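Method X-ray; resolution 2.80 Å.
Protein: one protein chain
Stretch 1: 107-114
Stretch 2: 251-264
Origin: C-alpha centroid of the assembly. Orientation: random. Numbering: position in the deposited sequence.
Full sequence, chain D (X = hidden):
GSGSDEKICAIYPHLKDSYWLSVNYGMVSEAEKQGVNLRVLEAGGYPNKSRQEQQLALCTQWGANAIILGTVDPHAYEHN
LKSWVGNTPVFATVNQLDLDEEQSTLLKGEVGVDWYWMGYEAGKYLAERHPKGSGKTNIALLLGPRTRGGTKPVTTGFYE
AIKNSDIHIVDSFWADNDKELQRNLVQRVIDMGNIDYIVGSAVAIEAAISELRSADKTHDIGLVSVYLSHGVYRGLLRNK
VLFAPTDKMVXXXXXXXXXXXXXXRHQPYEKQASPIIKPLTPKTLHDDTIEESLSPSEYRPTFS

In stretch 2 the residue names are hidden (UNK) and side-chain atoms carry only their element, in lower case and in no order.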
# COMPACT_ATOMS: atom_id res chain seq x y z
N LEU D 107 -30.82 13.89 25.32
CA LEU D 107 -31.61 13.14 24.35
C LEU D 107 -33.05 13.62 24.36
O LEU D 107 -33.72 13.58 25.39
CB LEU D 107 -31.53 11.65 24.67
CG LEU D 107 -32.23 10.65 23.75
CD1 LEU D 107 -31.96 11.00 22.29
CD2 LEU D 107 -31.74 9.24 24.08
N LYS D 108 -33.52 14.08 23.21
CA LYS D 108 -34.88 14.58 23.09
C LYS D 108 -35.76 13.67 22.24
O LYS D 108 -36.99 13.69 22.34
CB LYS D 108 -34.86 15.99 22.48
CG LYS D 108 -33.91 16.97 23.19
CD LYS D 108 -34.23 17.10 24.68
CE LYS D 108 -33.21 17.97 25.40
NZ LYS D 108 -33.35 17.91 26.88
N GLY D 109 -35.10 12.88 21.39
CA GLY D 109 -35.80 11.96 20.51
C GLY D 109 -34.83 10.92 19.96
O GLY D 109 -33.64 11.20 19.81
N GLU D 110 -35.33 9.72 19.65
CA GLU D 110 -34.47 8.67 19.13
C GLU D 110 -35.20 7.64 18.29
O GLU D 110 -36.20 7.07 18.72
CB GLU D 110 -33.74 7.96 20.27
CG GLU D 110 -34.57 7.76 21.51
CD GLU D 110 -34.08 6.59 22.34
OE1 GLU D 110 -34.37 5.44 21.96
OE2 GLU D 110 -33.40 6.82 23.36
N VAL D 111 -34.69 7.41 17.08
CA VAL D 111 -35.25 6.42 16.18
C VAL D 111 -34.38 5.17 16.30
O VAL D 111 -33.23 5.25 16.72
CB VAL D 111 -35.27 6.93 14.71
CG1 VAL D 111 -34.54 8.24 14.61
CG2 VAL D 111 -34.67 5.90 13.76
N GLY D 112 -34.93 4.02 15.94
CA GLY D 112 -34.16 2.80 16.04
C GLY D 112 -35.03 1.56 16.10
O GLY D 112 -35.91 1.43 16.95
N VAL D 113 -34.77 0.64 15.18
CA VAL D 113 -35.51 -0.60 15.09
C VAL D 113 -34.90 -1.74 15.89
O VAL D 113 -33.75 -2.10 15.67
CB VAL D 113 -35.60 -1.04 13.62
CG1 VAL D 113 -36.28 -2.39 13.52
CG2 VAL D 113 -36.33 0.01 12.81
N ASP D 114 -35.66 -2.29 16.83
CA ASP D 114 -35.19 -3.42 17.64
C ASP D 114 -34.90 -4.56 16.67
O ASP D 114 -35.80 -5.07 16.00
CB ASP D 114 -36.29 -3.84 18.63
CG ASP D 114 -35.88 -5.04 19.48
OD1 ASP D 114 -34.74 -5.54 19.34
OD2 ASP D 114 -36.71 -5.50 20.30
N UNK D 251 -36.12 5.52 5.18
CA UNK D 251 -37.12 6.12 6.06
C UNK D 251 -36.58 6.30 7.47
O UNK D 251 -36.92 7.28 8.14
c UNK D 251 -38.37 5.25 6.10
c UNK D 251 -40.73 4.98 6.94
o UNK D 251 -40.85 3.79 7.25
n UNK D 251 -41.72 5.69 6.41
c UNK D 251 -39.41 5.70 7.11
N UNK D 252 -35.73 5.37 7.92
CA UNK D 252 -35.16 5.44 9.26
C UNK D 252 -34.36 6.73 9.37
O UNK D 252 -34.15 7.25 10.47
n UNK D 252 -32.93 2.33 12.35
o UNK D 252 -33.91 1.53 10.50
c UNK D 252 -34.27 4.23 9.54
c UNK D 252 -34.28 3.84 11.01
c UNK D 252 -33.68 2.46 11.26
N UNK D 253 -33.94 7.24 8.22
CA UNK D 253 -33.19 8.47 8.20
C UNK D 253 -34.14 9.64 8.32
O UNK D 253 -34.00 10.48 9.22
N UNK D 254 -35.12 9.70 7.42
CA UNK D 254 -36.13 10.76 7.42
C UNK D 254 -36.65 10.96 8.83
O UNK D 254 -36.79 12.08 9.31
c UNK D 254 -36.93 10.33 5.01
n UNK D 254 -37.95 11.93 2.52
n UNK D 254 -37.80 9.65 2.76
n UNK D 254 -37.52 10.62 0.68
c UNK D 254 -37.75 10.73 1.99
c UNK D 254 -37.28 10.39 6.49
c UNK D 254 -38.06 9.67 4.20
N UNK D 255 -36.92 9.85 9.51
CA UNK D 255 -37.42 9.90 10.87
C UNK D 255 -36.56 10.78 11.78
O UNK D 255 -37.09 11.66 12.47
c UNK D 255 -37.54 8.47 11.41
c UNK D 255 -37.87 8.22 12.89
c UNK D 255 -38.41 6.79 13.03
c UNK D 255 -38.86 9.25 13.41
N UNK D 256 -35.24 10.56 11.79
CA UNK D 256 -34.33 11.34 12.63
C UNK D 256 -34.32 12.82 12.26
O UNK D 256 -34.32 13.67 13.14
c UNK D 256 -32.91 10.79 12.55
o UNK D 256 -32.54 10.16 13.76
N UNK D 257 -34.31 13.12 10.97
CA UNK D 257 -34.33 14.51 10.53
C UNK D 257 -35.57 15.18 11.12
O UNK D 257 -35.48 16.19 11.81
c UNK D 257 -34.75 16.04 8.61
c UNK D 257 -33.13 14.18 8.37
c UNK D 257 -34.43 14.62 9.01
N UNK D 258 -36.73 14.59 10.82
CA UNK D 258 -38.00 15.11 11.30
C UNK D 258 -37.97 15.31 12.80
O UNK D 258 -38.30 16.38 13.29
c UNK D 258 -40.66 13.06 13.83
c UNK D 258 -40.49 14.56 11.47
s UNK D 258 -41.37 13.16 12.14
c UNK D 258 -39.13 14.15 10.93
N UNK D 259 -37.58 14.27 13.53
CA UNK D 259 -37.52 14.35 14.99
C UNK D 259 -36.87 15.65 15.48
O UNK D 259 -37.47 16.38 16.27
c UNK D 259 -36.76 13.16 15.58
n UNK D 259 -37.90 10.18 17.17
c UNK D 259 -37.44 11.82 15.45
c UNK D 259 -36.96 10.85 16.51
o UNK D 259 -35.76 10.70 16.74
N UNK D 260 -35.66 15.93 15.02
CA UNK D 260 -34.96 17.14 15.44
C UNK D 260 -35.58 18.40 14.86
O UNK D 260 -35.69 19.41 15.54
c UNK D 260 -33.49 17.05 15.06
N UNK D 261 -36.01 18.33 13.60
CA UNK D 261 -36.62 19.49 12.96
C UNK D 261 -37.92 19.91 13.66
O UNK D 261 -38.32 21.08 13.59
c UNK D 261 -36.88 19.19 11.49
N UNK D 262 -38.56 18.96 14.33
CA UNK D 262 -39.81 19.21 15.05
C UNK D 262 -39.52 19.75 16.45
O UNK D 262 -40.13 20.71 16.89
c UNK D 262 -41.58 17.73 14.00
n UNK D 262 -43.26 17.27 12.66
c UNK D 262 -42.30 17.79 11.92
c UNK D 262 -42.83 17.21 13.97
c UNK D 262 -40.63 17.92 15.14
n UNK D 262 -41.28 18.08 12.71
N UNK D 263 -38.58 19.11 17.14
CA UNK D 263 -38.20 19.56 18.48
C UNK D 263 -37.64 20.97 18.40
O UNK D 263 -37.52 21.66 19.41
c UNK D 263 -37.16 18.62 19.07
o UNK D 263 -34.84 20.45 23.91
c UNK D 263 -35.42 20.02 22.74
c UNK D 263 -34.84 20.35 21.53
c UNK D 263 -35.41 19.89 20.35
c UNK D 263 -37.12 18.78 21.58
c UNK D 263 -36.56 19.23 22.77
c UNK D 263 -36.55 19.11 20.35
N UNK D 264 -37.27 21.40 17.19
CA UNK D 264 -36.72 22.73 17.01
C UNK D 264 -37.73 23.72 16.42
O UNK D 264 -37.37 24.82 16.01
c UNK D 264 -35.45 22.69 16.15
c UNK D 264 -33.03 22.29 15.78
c UNK D 264 -34.20 22.00 16.72
c UNK D 264 -33.88 22.50 18.13

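Position 251 opens the stretch within a helix that began earlier. Its side chain is three carbons, the third carrying one oxygen and one nitrogen, and it lies beyond reach of stretch 1. A terminal amide on two methylenes is glutamine, Gln251, whose polar end suits a partly exposed site.

Position 252 has the same composition and fork. Its CA-to-CB bond points sideways, but its end comes nearer to stretch 1, among Val111, Gly112 and Val113. It is Gln252; its CG lies 3.5 Å from Val111 CG2, so the aliphatic part of a long side chain covers the valine.

Position 253 has no side-chain atoms and is Gly253; a CB here would point away from stretch 1.

Position 254 shows three carbons, a nitrogen, then a carbon bearing two more nitrogens. This guanidinium is Arg254, partly exposed and clear of stretch 1.

At 255 there are four carbons, forked at the second, and the CA-to-CB bond points toward stretch 1. This is Leu255, with its CG 3.4 Å from Val111 CB, an apolar contact that suits a branched hydrocarbon.

Position 256 carries one carbon and one oxygen, hence Ser256. The backbones come near here, its CA 6.1 Å from Val111 CA, and a small side chain takes little room.

At 257 three carbons, forked at the first, identify Val257, whose CA-to-CB bond points away from stretch 1 and which is buried.

Position 258 has two carbons, a sulfur and a last carbon in an unbranched chain. Only methionine fits, and Met258 does not reach stretch 1.

Position 259 again has three carbons, the third with an oxygen and a nitrogen. Its CA-to-CB bond points toward stretch 1, and the side chain touches Gly109, Glu110 and Val111. It is Gln259. Its OE1 lies 3.1 Å from Glu110 N, but the angle is too poor for a hydrogen bond; its NE2 is bonded elsewhere in the structure. The amide thus satisfies its nitrogen while packing against the strand backbone. An ideal CB on Gly109 would sit 3.4 Å from Gln259 OE1, in contact but not in clash, so the amide oxygen lies close to the backbone here.

Positions 260 and 261 each have a single side-chain carbon, giving Ala260 and Ala261. Both are buried, and neither touches stretch 1.

Position 262 has one carbon leading to a five-membered ring of three carbons and two nitrogens, an imidazole. His262 is partly exposed and touches a crystal neighbour.

Position 263 has one carbon and a six-carbon ring bearing an oxygen. Its CA-to-CB bond points toward stretch 1, where the side chain touches Lys108. This is Tyr263. Lys108 CG lies over one ring face, 3.7 Å from the centroid of the Tyr263 ring, in a CH-pi contact; Lys108 CE is 3.3 Å from Tyr263 OH.

Position 264 has four carbons, forked at the second: Leu264, the first residue to leave helical angles, out of reach of stretch 1.

The contact joins a weakly bonded strand to a helix running roughly antiparallel, at 147°. No hydrogen bond crosses it. Val111 packs among Gln252, Leu255 and Gln259, while the lysine methylenes meet the tyrosine ring, so shape and apolar packing link the stretches.

Stretch 2 (251-264) QQGRLSVMQAAHYL
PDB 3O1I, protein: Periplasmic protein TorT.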